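Local coordinates for protein ethylbenzene dehydrogenase alpha-subunit (PDB 2IVF) that serves as the large, molybdenum-cofactor-bearing subunit of a molybdopterin oxidoreductase, holding two pterin guanine dinucleotides, a molybdenum atom and an iron-sulfur cluster, at residues L147-K159 with R638-L650. Residues are numbered along the deposited sequence; the frame is centred on the assembly and turned at random.
Sequences LKRVGKRGEGKWK and RMSSSAMYADIVL. With MD1 (phosphoric acid 4-(2-amino-4-oxo-3,4,5,6,-tetrahydro-pteridin-6-yl)-2-hydroxy-3,4-dimercapto-but-3-en-yl ester guanylate ester), chain N.
R149, at the end of a strand, and R153, in the loop beyond it, converge on the carboxylate of D647, which directly precedes strand 648-651. R153 grips it side-on, NE to D647 OD1 and NH2 to D647 OD2, each at 2.8 Å. Its guanidinium and the carboxylate planes lie 35° apart. R149 comes alongside instead: its chain bends at chi3 (66°) and brings NE to the anti lone pair of D647 OD1, so that oxygen accepts from both arginines. The backbone N of I632 also donates to OD2, and the two guanidinium groups beside it would probably favour the ionised acid.

Next to this network, on the side of the W158 indole, the packing tightens. W158 CH2 lies 3.7 Å from V649 CG2, and M639 makes a Met-aromatic contact, its CE over one face near the rim. M644 makes another at the ring edge, where W158 NE1 gives M644 SD a weak hydrogen bond of 3.7 Å. L147 CD1 closes on the same M639 methyl, and F103 of the beta-subunit packs on W158 and M639. The 147-160 hairpin forms one side of a mixed sheet of the molybdopterin oxidoreductase family, with 147-149 antiparallel to 648-651; L147 and V649 form a hydrogen-bonded pair. At the other end of 638-650, R638 donates NE to O2' and NH2 to O3' of the MD1 ribose.

G154 CA rests over the Y645 ring, 4.1 Å from its centroid, and a water bridges G156 N and M644 O. Farther out, K157 lies against G106 of the beta-subunit, whereas K152 is exposed and touches nothing of 638-650.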
ATOM      1  N   LEU A 147     -29.238  -1.046  -3.998  1.00 20.72           N
ATOM      2  CA  LEU A 147     -29.519   0.075  -4.883  1.00 21.03           C
ATOM      3  C   LEU A 147     -29.954  -0.445  -6.217  1.00 21.31           C
ATOM      4  O   LEU A 147     -29.370  -1.418  -6.729  1.00 20.85           O
ATOM      5  CB  LEU A 147     -28.235   0.871  -5.072  1.00 20.59           C
ATOM      6  CG  LEU A 147     -27.711   1.497  -3.788  1.00 23.02           C
ATOM      7  CD1 LEU A 147     -26.296   2.143  -4.060  1.00 23.81           C
ATOM      8  CD2 LEU A 147     -28.733   2.482  -3.250  1.00 22.32           C
ATOM      9  N   LYS A 148     -30.907   0.258  -6.805  1.00 22.20           N
ATOM     10  CA  LYS A 148     -31.371  -0.019  -8.133  1.00 22.94           C
ATOM     11  C   LYS A 148     -31.183   1.214  -9.026  1.00 22.09           C
ATOM     12  O   LYS A 148     -31.526   2.328  -8.655  1.00 20.80           O
ATOM     13  CB  LYS A 148     -32.833  -0.435  -8.084  1.00 22.81           C
ATOM     14  CG  LYS A 148     -33.473  -0.652  -9.468  1.00 23.50           C
ATOM     15  CD  LYS A 148     -34.713  -1.493  -9.279  1.00 24.80           C
ATOM     16  CE  LYS A 148     -35.474  -1.748 -10.520  1.00 27.89           C
ATOM     17  NZ  LYS A 148     -36.360  -2.929 -10.223  1.00 28.97           N
ATOM     18  N   ARG A 149     -30.672   0.972 -10.218  1.00 22.48           N
ATOM     19  CA  ARG A 149     -30.419   2.009 -11.180  1.00 22.69           C
ATOM     20  C   ARG A 149     -31.696   2.729 -11.555  1.00 22.47           C
ATOM     21  O   ARG A 149     -32.728   2.112 -11.847  1.00 20.87           O
ATOM     22  CB  ARG A 149     -29.812   1.399 -12.452  1.00 22.43           C
ATOM     23  CG  ARG A 149     -29.664   2.356 -13.592  1.00 23.17           C
ATOM     24  CD  ARG A 149     -28.828   1.726 -14.708  1.00 22.34           C
ATOM     25  NE  ARG A 149     -29.488   0.569 -15.347  1.00 20.42           N
ATOM     26  CZ  ARG A 149     -30.368   0.613 -16.344  1.00 26.03           C
ATOM     27  NH1 ARG A 149     -30.802   1.768 -16.853  1.00 25.76           N
ATOM     28  NH2 ARG A 149     -30.859  -0.528 -16.826  1.00 24.54           N
ATOM     29  N   VAL A 150     -31.579   4.051 -11.588  1.00 23.47           N
ATOM     30  CA  VAL A 150     -32.637   4.917 -11.995  1.00 23.26           C
ATOM     31  C   VAL A 150     -32.416   5.558 -13.365  1.00 23.72           C
ATOM     32  O   VAL A 150     -33.353   5.640 -14.144  1.00 25.48           O
ATOM     33  CB  VAL A 150     -32.875   5.994 -10.917  1.00 22.42           C
ATOM     34  CG1 VAL A 150     -33.768   7.124 -11.459  1.00 21.08           C
ATOM     35  CG2 VAL A 150     -33.562   5.341  -9.722  1.00 21.33           C
ATOM     36  N   GLY A 151     -31.200   6.027 -13.634  1.00 25.23           N
ATOM     37  CA  GLY A 151     -30.891   6.634 -14.932  1.00 25.74           C
ATOM     38  C   GLY A 151     -30.294   5.597 -15.874  1.00 26.63           C
ATOM     39  O   GLY A 151     -30.665   4.414 -15.830  1.00 27.35           O
ATOM     40  N   LYS A 152     -29.392   6.048 -16.732  1.00 26.45           N
ATOM     41  CA  LYS A 152     -28.633   5.174 -17.617  1.00 26.44           C
ATOM     42  C   LYS A 152     -27.561   4.531 -16.793  1.00 26.26           C
ATOM     43  O   LYS A 152     -27.222   5.018 -15.712  1.00 24.56           O
ATOM     44  CB  LYS A 152     -27.932   5.985 -18.705  1.00 27.39           C
ATOM     45  CG  LYS A 152     -28.803   6.788 -19.587  1.00 30.93           C
ATOM     46  CD  LYS A 152     -29.781   5.939 -20.344  1.00 33.68           C
ATOM     47  CE  LYS A 152     -30.387   6.714 -21.510  1.00 35.96           C
ATOM     48  NZ  LYS A 152     -31.577   6.044 -22.136  1.00 37.55           N
ATOM     49  N   ARG A 153     -26.999   3.438 -17.291  1.00 26.11           N
ATOM     50  CA  ARG A 153     -25.844   2.852 -16.619  1.00 25.33           C
ATOM     51  C   ARG A 153     -24.708   3.857 -16.531  1.00 25.51           C
ATOM     52  O   ARG A 153     -24.313   4.464 -17.551  1.00 24.96           O
ATOM     53  CB  ARG A 153     -25.387   1.577 -17.323  1.00 25.51           C
ATOM     54  CG  ARG A 153     -26.383   0.416 -17.184  1.00 25.29           C
ATOM     55  CD  ARG A 153     -26.088  -0.746 -18.128  1.00 25.58           C
ATOM     56  NE  ARG A 153     -26.923  -1.913 -17.816  1.00 24.69           N
ATOM     57  CZ  ARG A 153     -27.140  -2.939 -18.636  1.00 23.44           C
ATOM     58  NH1 ARG A 153     -26.614  -2.975 -19.861  1.00 21.96           N
ATOM     59  NH2 ARG A 153     -27.908  -3.922 -18.236  1.00 25.35           N
ATOM     60  N   GLY A 154     -24.207   4.051 -15.316  1.00 24.27           N
ATOM     61  CA  GLY A 154     -23.114   4.981 -15.086  1.00 24.81           C
ATOM     62  C   GLY A 154     -23.507   6.423 -14.838  1.00 24.80           C
ATOM     63  O   GLY A 154     -22.639   7.269 -14.683  1.00 25.83           O
ATOM     64  N   GLU A 155     -24.800   6.730 -14.843  1.00 25.15           N
ATOM     65  CA  GLU A 155     -25.243   8.110 -14.715  1.00 24.77           C
ATOM     66  C   GLU A 155     -25.191   8.630 -13.291  1.00 24.71           C
ATOM     67  O   GLU A 155     -25.258   9.848 -13.070  1.00 24.43           O
ATOM     68  CB  GLU A 155     -26.660   8.241 -15.264  1.00 24.89           C
ATOM     69  CG  GLU A 155     -27.040   9.664 -15.453  1.00 27.46           C
ATOM     70  CD  GLU A 155     -28.284   9.851 -16.270  1.00 27.98           C
ATOM     71  OE1 GLU A 155     -29.035   8.872 -16.497  1.00 27.45           O
ATOM     72  OE2 GLU A 155     -28.506  11.014 -16.640  1.00 28.76           O
ATOM     73  N   GLY A 156     -25.151   7.706 -12.324  1.00 24.46           N
ATOM     74  CA  GLY A 156     -25.044   8.048 -10.904  1.00 23.96           C
ATOM     75  C   GLY A 156     -26.371   8.404 -10.277  1.00 23.72           C
ATOM     76  O   GLY A 156     -26.446   9.248  -9.356  1.00 22.63           O
ATOM     77  N   LYS A 157     -27.426   7.791 -10.812  1.00 22.88           N
ATOM     78  CA  LYS A 157     -28.768   7.945 -10.287  1.00 23.42           C
ATOM     79  C   LYS A 157     -29.254   6.592  -9.756  1.00 22.87           C
ATOM     80  O   LYS A 157     -29.430   5.620 -10.525  1.00 22.01           O
ATOM     81  CB  LYS A 157     -29.734   8.472 -11.365  1.00 24.04           C
ATOM     82  CG  LYS A 157     -29.388   9.851 -11.973  1.00 24.81           C
ATOM     83  CD  LYS A 157     -30.538  10.341 -12.866  1.00 26.23           C
ATOM     84  CE  LYS A 157     -30.228  11.677 -13.532  1.00 28.61           C
ATOM     85  NZ  LYS A 157     -31.368  12.152 -14.336  1.00 30.24           N
ATOM     86  N   TRP A 158     -29.444   6.531  -8.432  1.00 22.62           N
ATOM     87  CA  TRP A 158     -29.796   5.320  -7.740  1.00 21.80           C
ATOM     88  C   TRP A 158     -30.967   5.518  -6.794  1.00 22.85           C
ATOM     89  O   TRP A 158     -31.249   6.622  -6.311  1.00 22.36           O
ATOM     90  CB  TRP A 158     -28.602   4.904  -6.873  1.00 23.03           C
ATOM     91  CG  TRP A 158     -27.330   4.612  -7.582  1.00 21.51           C
ATOM     92  CD1 TRP A 158     -26.192   5.379  -7.613  1.00 23.12           C
ATOM     93  CD2 TRP A 158     -27.021   3.407  -8.292  1.00 23.67           C
ATOM     94  NE1 TRP A 158     -25.202   4.721  -8.318  1.00 24.14           N
ATOM     95  CE2 TRP A 158     -25.687   3.507  -8.734  1.00 23.65           C
ATOM     96  CE3 TRP A 158     -27.746   2.243  -8.580  1.00 22.84           C
ATOM     97  CZ2 TRP A 158     -25.076   2.504  -9.438  1.00 24.27           C
ATOM     98  CZ3 TRP A 158     -27.139   1.247  -9.304  1.00 22.61           C
ATOM     99  CH2 TRP A 158     -25.813   1.377  -9.719  1.00 23.82           C
ATOM    100  N   LYS A 159     -31.682   4.431  -6.541  1.00 22.28           N
ATOM    101  CA  LYS A 159     -32.665   4.390  -5.464  1.00 22.24           C
ATOM    102  C   LYS A 159     -32.481   3.125  -4.639  1.00 22.98           C
ATOM    103  O   LYS A 159     -32.011   2.084  -5.128  1.00 21.98           O
ATOM    104  CB  LYS A 159     -34.070   4.462  -6.035  1.00 21.70           C
ATOM    105  CG  LYS A 159     -34.622   3.158  -6.595  1.00 22.04           C
ATOM    106  CD  LYS A 159     -35.969   3.409  -7.250  1.00 21.48           C
ATOM    107  CE  LYS A 159     -36.449   2.217  -8.064  1.00 22.25           C
ATOM    108  NZ  LYS A 159     -37.776   2.464  -8.674  1.00 21.01           N
ATOM    109  N   ARG A 638     -18.386  -1.483  -1.659  1.00 24.05           N
ATOM    110  CA  ARG A 638     -17.864  -0.205  -2.031  1.00 25.08           C
ATOM    111  C   ARG A 638     -18.410   0.180  -3.427  1.00 24.04           C
ATOM    112  O   ARG A 638     -18.691  -0.687  -4.270  1.00 23.36           O
ATOM    113  CB  ARG A 638     -16.338  -0.352  -2.009  1.00 24.89           C
ATOM    114  CG  ARG A 638     -15.491   0.824  -2.357  1.00 25.65           C
ATOM    115  CD  ARG A 638     -14.018   0.381  -2.544  1.00 24.50           C
ATOM    116  NE  ARG A 638     -13.888  -0.224  -3.857  1.00 24.76           N
ATOM    117  CZ  ARG A 638     -13.602   0.443  -4.972  1.00 25.28           C
ATOM    118  NH1 ARG A 638     -13.379   1.759  -4.966  1.00 25.70           N
ATOM    119  NH2 ARG A 638     -13.580  -0.205  -6.100  1.00 22.51           N
ATOM    120  N   MET A 639     -18.602   1.477  -3.650  1.00 24.56           N
ATOM    121  CA  MET A 639     -19.075   1.943  -4.950  1.00 24.35           C
ATOM    122  C   MET A 639     -17.893   2.029  -5.912  1.00 24.53           C
ATOM    123  O   MET A 639     -17.249   3.078  -6.080  1.00 23.30           O
ATOM    124  CB  MET A 639     -19.849   3.247  -4.873  1.00 24.20           C
ATOM    125  CG  MET A 639     -20.420   3.625  -6.206  1.00 26.93           C
ATOM    126  SD  MET A 639     -21.675   2.469  -6.798  1.00 30.93           S
ATOM    127  CE  MET A 639     -23.098   2.897  -5.818  1.00 29.70           C
ATOM    128  N   SER A 640     -17.575   0.873  -6.493  1.00 24.67           N
ATOM    129  CA  SER A 640     -16.501   0.775  -7.481  1.00 24.01           C
ATOM    130  C   SER A 640     -16.921   1.447  -8.756  1.00 23.92           C
ATOM    131  O   SER A 640     -18.091   1.676  -8.980  1.00 24.14           O
ATOM    132  CB  SER A 640     -16.165  -0.699  -7.771  1.00 24.47           C
ATOM    133  OG  SER A 640     -17.191  -1.330  -8.486  1.00 25.66           O
ATOM    134  N   SER A 641     -15.942   1.753  -9.599  1.00 23.21           N
ATOM    135  CA  SER A 641     -16.227   2.332 -10.878  1.00 23.13           C
ATOM    136  C   SER A 641     -17.107   1.414 -11.692  1.00 22.43           C
ATOM    137  O   SER A 641     -18.002   1.891 -12.416  1.00 23.04           O
ATOM    138  CB  SER A 641     -14.925   2.654 -11.624  1.00 22.44           C
ATOM    139  OG  SER A 641     -14.206   1.491 -11.885  1.00 22.26           O
ATOM    140  N   SER A 642     -16.900   0.095 -11.574  1.00 22.08           N
ATOM    141  CA  SER A 642     -17.740  -0.852 -12.344  1.00 22.97           C
ATOM    142  C   SER A 642     -19.168  -0.977 -11.814  1.00 21.74           C
ATOM    143  O   SER A 642     -20.113  -1.134 -12.604  1.00 23.45           O
ATOM    144  CB  SER A 642     -17.082  -2.243 -12.477  1.00 22.58           C
ATOM    145  OG  SER A 642     -15.756  -2.109 -12.969  1.00 22.96           O
ATOM    146  N   ALA A 643     -19.319  -0.940 -10.492  1.00 22.63           N
ATOM    147  CA  ALA A 643     -20.628  -0.935  -9.837  1.00 22.30           C
ATOM    148  C   ALA A 643     -21.471   0.251 -10.260  1.00 22.40           C
ATOM    149  O   ALA A 643     -22.693   0.171 -10.280  1.00 22.07           O
ATOM    150  CB  ALA A 643     -20.467  -0.966  -8.272  1.00 22.32           C
ATOM    151  N   MET A 644     -20.820   1.365 -10.602  1.00 22.58           N
ATOM    152  CA  MET A 644     -21.530   2.534 -11.111  1.00 21.89           C
ATOM    153  C   MET A 644     -22.294   2.250 -12.387  1.00 22.13           C
ATOM    154  O   MET A 644     -23.216   2.977 -12.731  1.00 21.86           O
ATOM    155  CB  MET A 644     -20.576   3.716 -11.256  1.00 21.27           C
ATOM    156  CG  MET A 644     -20.204   4.296  -9.876  1.00 21.94           C
ATOM    157  SD  MET A 644     -21.620   5.084  -9.088  1.00 26.02           S
ATOM    158  CE  MET A 644     -21.914   6.522 -10.146  1.00 24.79           C
ATOM    159  N   TYR A 645     -21.915   1.195 -13.101  1.00 22.14           N
ATOM    160  CA  TYR A 645     -22.606   0.814 -14.320  1.00 22.05           C
ATOM    161  C   TYR A 645     -23.580  -0.327 -14.131  1.00 22.45           C
ATOM    162  O   TYR A 645     -24.224  -0.757 -15.082  1.00 22.72           O
ATOM    163  CB  TYR A 645     -21.598   0.393 -15.386  1.00 22.82           C
ATOM    164  CG  TYR A 645     -20.768   1.516 -15.867  1.00 23.63           C
ATOM    165  CD1 TYR A 645     -19.637   1.873 -15.176  1.00 25.44           C
ATOM    166  CD2 TYR A 645     -21.123   2.261 -17.004  1.00 22.01           C
ATOM    167  CE1 TYR A 645     -18.862   2.911 -15.588  1.00 24.21           C
ATOM    168  CE2 TYR A 645     -20.312   3.321 -17.429  1.00 26.60           C
ATOM    169  CZ  TYR A 645     -19.173   3.610 -16.688  1.00 24.78           C
ATOM    170  OH  TYR A 645     -18.303   4.644 -17.019  1.00 28.21           O
ATOM    171  N   ALA A 646     -23.724  -0.789 -12.909  1.00 21.30           N
ATOM    172  CA  ALA A 646     -24.608  -1.897 -12.624  1.00 22.48           C
ATOM    173  C   ALA A 646     -26.070  -1.474 -12.637  1.00 22.29           C
ATOM    174  O   ALA A 646     -26.424  -0.288 -12.507  1.00 23.40           O
ATOM    175  CB  ALA A 646     -24.255  -2.491 -11.253  1.00 21.11           C
ATOM    176  N   ASP A 647     -26.936  -2.458 -12.801  1.00 22.38           N
ATOM    177  CA  ASP A 647     -28.347  -2.269 -12.667  1.00 22.04           C
ATOM    178  C   ASP A 647     -28.775  -2.409 -11.236  1.00 22.17           C
ATOM    179  O   ASP A 647     -29.720  -1.757 -10.830  1.00 21.73           O
ATOM    180  CB  ASP A 647     -29.084  -3.276 -13.524  1.00 22.11           C
ATOM    181  CG  ASP A 647     -28.645  -3.214 -14.958  1.00 23.46           C
ATOM    182  OD1 ASP A 647     -28.588  -2.092 -15.533  1.00 22.09           O
ATOM    183  OD2 ASP A 647     -28.346  -4.287 -15.499  1.00 21.02           O
ATOM    184  N   ILE A 648     -28.079  -3.271 -10.491  1.00 21.62           N
ATOM    185  CA  ILE A 648     -28.417  -3.596  -9.118  1.00 21.88           C
ATOM    186  C   ILE A 648     -27.104  -3.701  -8.350  1.00 22.39           C
ATOM    187  O   ILE A 648     -26.163  -4.368  -8.794  1.00 22.21           O
ATOM    188  CB  ILE A 648     -29.169  -4.969  -9.025  1.00 22.44           C
ATOM    189  CG1 ILE A 648     -30.526  -4.936  -9.708  1.00 23.82           C
ATOM    190  CG2 ILE A 648     -29.329  -5.396  -7.552  1.00 21.67           C
ATOM    191  CD1 ILE A 648     -31.553  -3.992  -9.094  1.00 26.35           C
ATOM    192  N   VAL A 649     -27.019  -3.042  -7.200  1.00 21.57           N
ATOM    193  CA  VAL A 649     -25.872  -3.196  -6.331  1.00 21.74           C
ATOM    194  C   VAL A 649     -26.390  -3.723  -4.999  1.00 22.19           C
ATOM    195  O   VAL A 649     -27.318  -3.130  -4.402  1.00 20.97           O
ATOM    196  CB  VAL A 649     -25.120  -1.869  -6.160  1.00 21.82           C
ATOM    197  CG1 VAL A 649     -23.928  -2.040  -5.202  1.00 20.46           C
ATOM    198  CG2 VAL A 649     -24.664  -1.327  -7.540  1.00 21.55           C
ATOM    199  N   LEU A 650     -25.791  -4.838  -4.545  1.00 21.46           N
ATOM    200  CA  LEU A 650     -26.202  -5.527  -3.325  1.00 21.90           C
ATOM    201  C   LEU A 650     -25.152  -5.271  -2.259  1.00 21.30           C
ATOM    202  O   LEU A 650     -23.959  -5.559  -2.494  1.00 22.06           O
ATOM    203  CB  LEU A 650     -26.252  -7.011  -3.582  1.00 21.93           C
ATOM    204  CG  LEU A 650     -27.260  -7.462  -4.625  1.00 23.60           C
ATOM    205  CD1 LEU A 650     -27.167  -8.953  -4.759  1.00 22.92           C
ATOM    206  CD2 LEU A 650     -28.670  -7.007  -4.262  1.00 20.90           C
TER
HETATM  207  PB  MD1 N1987      -9.900  -6.496  -9.061  1.00 16.59           P
HETATM  208  O3B MD1 N1987      -9.709  -5.355  -7.982  1.00 15.03           O
HETATM  209  O1B MD1 N1987     -10.020  -7.779  -8.322  1.00 15.52           O
HETATM  210  O2B MD1 N1987     -10.830  -6.109 -10.146  1.00 15.68           O
HETATM  211  O3A MD1 N1987      -8.472  -6.498  -9.752  1.00 16.15           O
HETATM  212  C10 MD1 N1987      -7.379  -7.320  -9.290  1.00 17.02           C
HETATM  213  C11 MD1 N1987      -6.194  -6.858 -10.123  1.00 17.07           C
HETATM  214  O11 MD1 N1987      -5.789  -5.601  -9.483  1.00 18.30           O
HETATM  215  C12 MD1 N1987      -5.058  -7.839 -10.007  1.00 17.74           C
HETATM  216  S12 MD1 N1987      -5.001  -9.013  -8.764  1.00 18.07           S
HETATM  217  C13 MD1 N1987      -3.982  -7.784 -10.857  1.00 16.61           C
HETATM  218  S13 MD1 N1987      -2.668  -8.834 -10.719  1.00 15.35           S
HETATM  219  C14 MD1 N1987      -3.899  -6.821 -11.979  1.00 17.48           C
HETATM  220  N15 MD1 N1987      -2.827  -5.885 -11.996  1.00 15.70           N
HETATM  221  C16 MD1 N1987      -2.766  -4.888 -12.934  1.00 15.37           C
HETATM  222  C15 MD1 N1987      -1.629  -4.102 -12.953  1.00 17.69           C
HETATM  223  O14 MD1 N1987      -0.679  -4.298 -12.148  1.00 14.42           O
HETATM  224  N17 MD1 N1987      -1.658  -3.079 -13.845  1.00 16.59           N
HETATM  225  C17 MD1 N1987      -2.726  -2.896 -14.724  1.00 16.80           C
HETATM  226  N16 MD1 N1987      -2.632  -1.880 -15.571  1.00 15.57           N
HETATM  227  N18 MD1 N1987      -3.793  -3.711 -14.709  1.00 14.92           N
HETATM  228  C20 MD1 N1987      -3.815  -4.696 -13.836  1.00 16.65           C
HETATM  229  N8  MD1 N1987      -4.868  -5.554 -13.850  1.00 14.77           N
HETATM  230  C7  MD1 N1987      -5.069  -6.626 -12.912  1.00 16.37           C
HETATM  231  PA  MD1 N1987     -10.635  -4.131  -7.498  1.00 15.83           P
HETATM  232  O1A MD1 N1987     -10.165  -3.818  -6.115  1.00 15.08           O
HETATM  233  O2A MD1 N1987     -10.527  -3.055  -8.509  1.00 17.48           O
HETATM  234  O5' MD1 N1987     -12.119  -4.669  -7.472  1.00 17.74           O
HETATM  235  C5' MD1 N1987     -12.437  -5.594  -6.439  1.00 16.74           C
HETATM  236  C4' MD1 N1987     -13.664  -5.162  -5.749  1.00 14.91           C
HETATM  237  O4' MD1 N1987     -13.767  -6.063  -4.653  1.00 17.51           O
HETATM  238  C1' MD1 N1987     -14.443  -5.315  -3.641  1.00 16.62           C
HETATM  239  N9  MD1 N1987     -14.312  -5.870  -2.287  1.00 17.49           N
HETATM  240  C4  MD1 N1987     -15.291  -6.518  -1.673  1.00 17.93           C
HETATM  241  N3  MD1 N1987     -16.534  -6.825  -2.115  1.00 16.65           N
HETATM  242  C2  MD1 N1987     -17.373  -7.505  -1.333  1.00 16.66           C
HETATM  243  N2  MD1 N1987     -18.617  -7.831  -1.773  1.00 16.03           N
HETATM  244  N1  MD1 N1987     -16.966  -7.805  -0.048  1.00 18.55           N
HETATM  245  C6  MD1 N1987     -15.722  -7.523   0.463  1.00 15.70           C
HETATM  246  O6  MD1 N1987     -15.437  -7.899   1.600  1.00 16.51           O
HETATM  247  C5  MD1 N1987     -14.830  -6.853  -0.389  1.00 17.73           C
HETATM  248  N7  MD1 N1987     -13.591  -6.390  -0.271  1.00 15.71           N
HETATM  249  C8  MD1 N1987     -13.286  -5.806  -1.433  1.00 16.68           C
HETATM  250  C2' MD1 N1987     -13.797  -3.934  -3.688  1.00 17.27           C
HETATM  251  O2' MD1 N1987     -14.639  -2.881  -3.159  1.00 18.21           O
HETATM  252  C3' MD1 N1987     -13.445  -3.757  -5.172  1.00 16.04           C
HETATM  253  O3' MD1 N1987     -14.327  -2.812  -5.833  1.00 15.84           O
HETATM  254  O   HOH W   1     -24.652   5.002 -11.986  1.00 21.03           O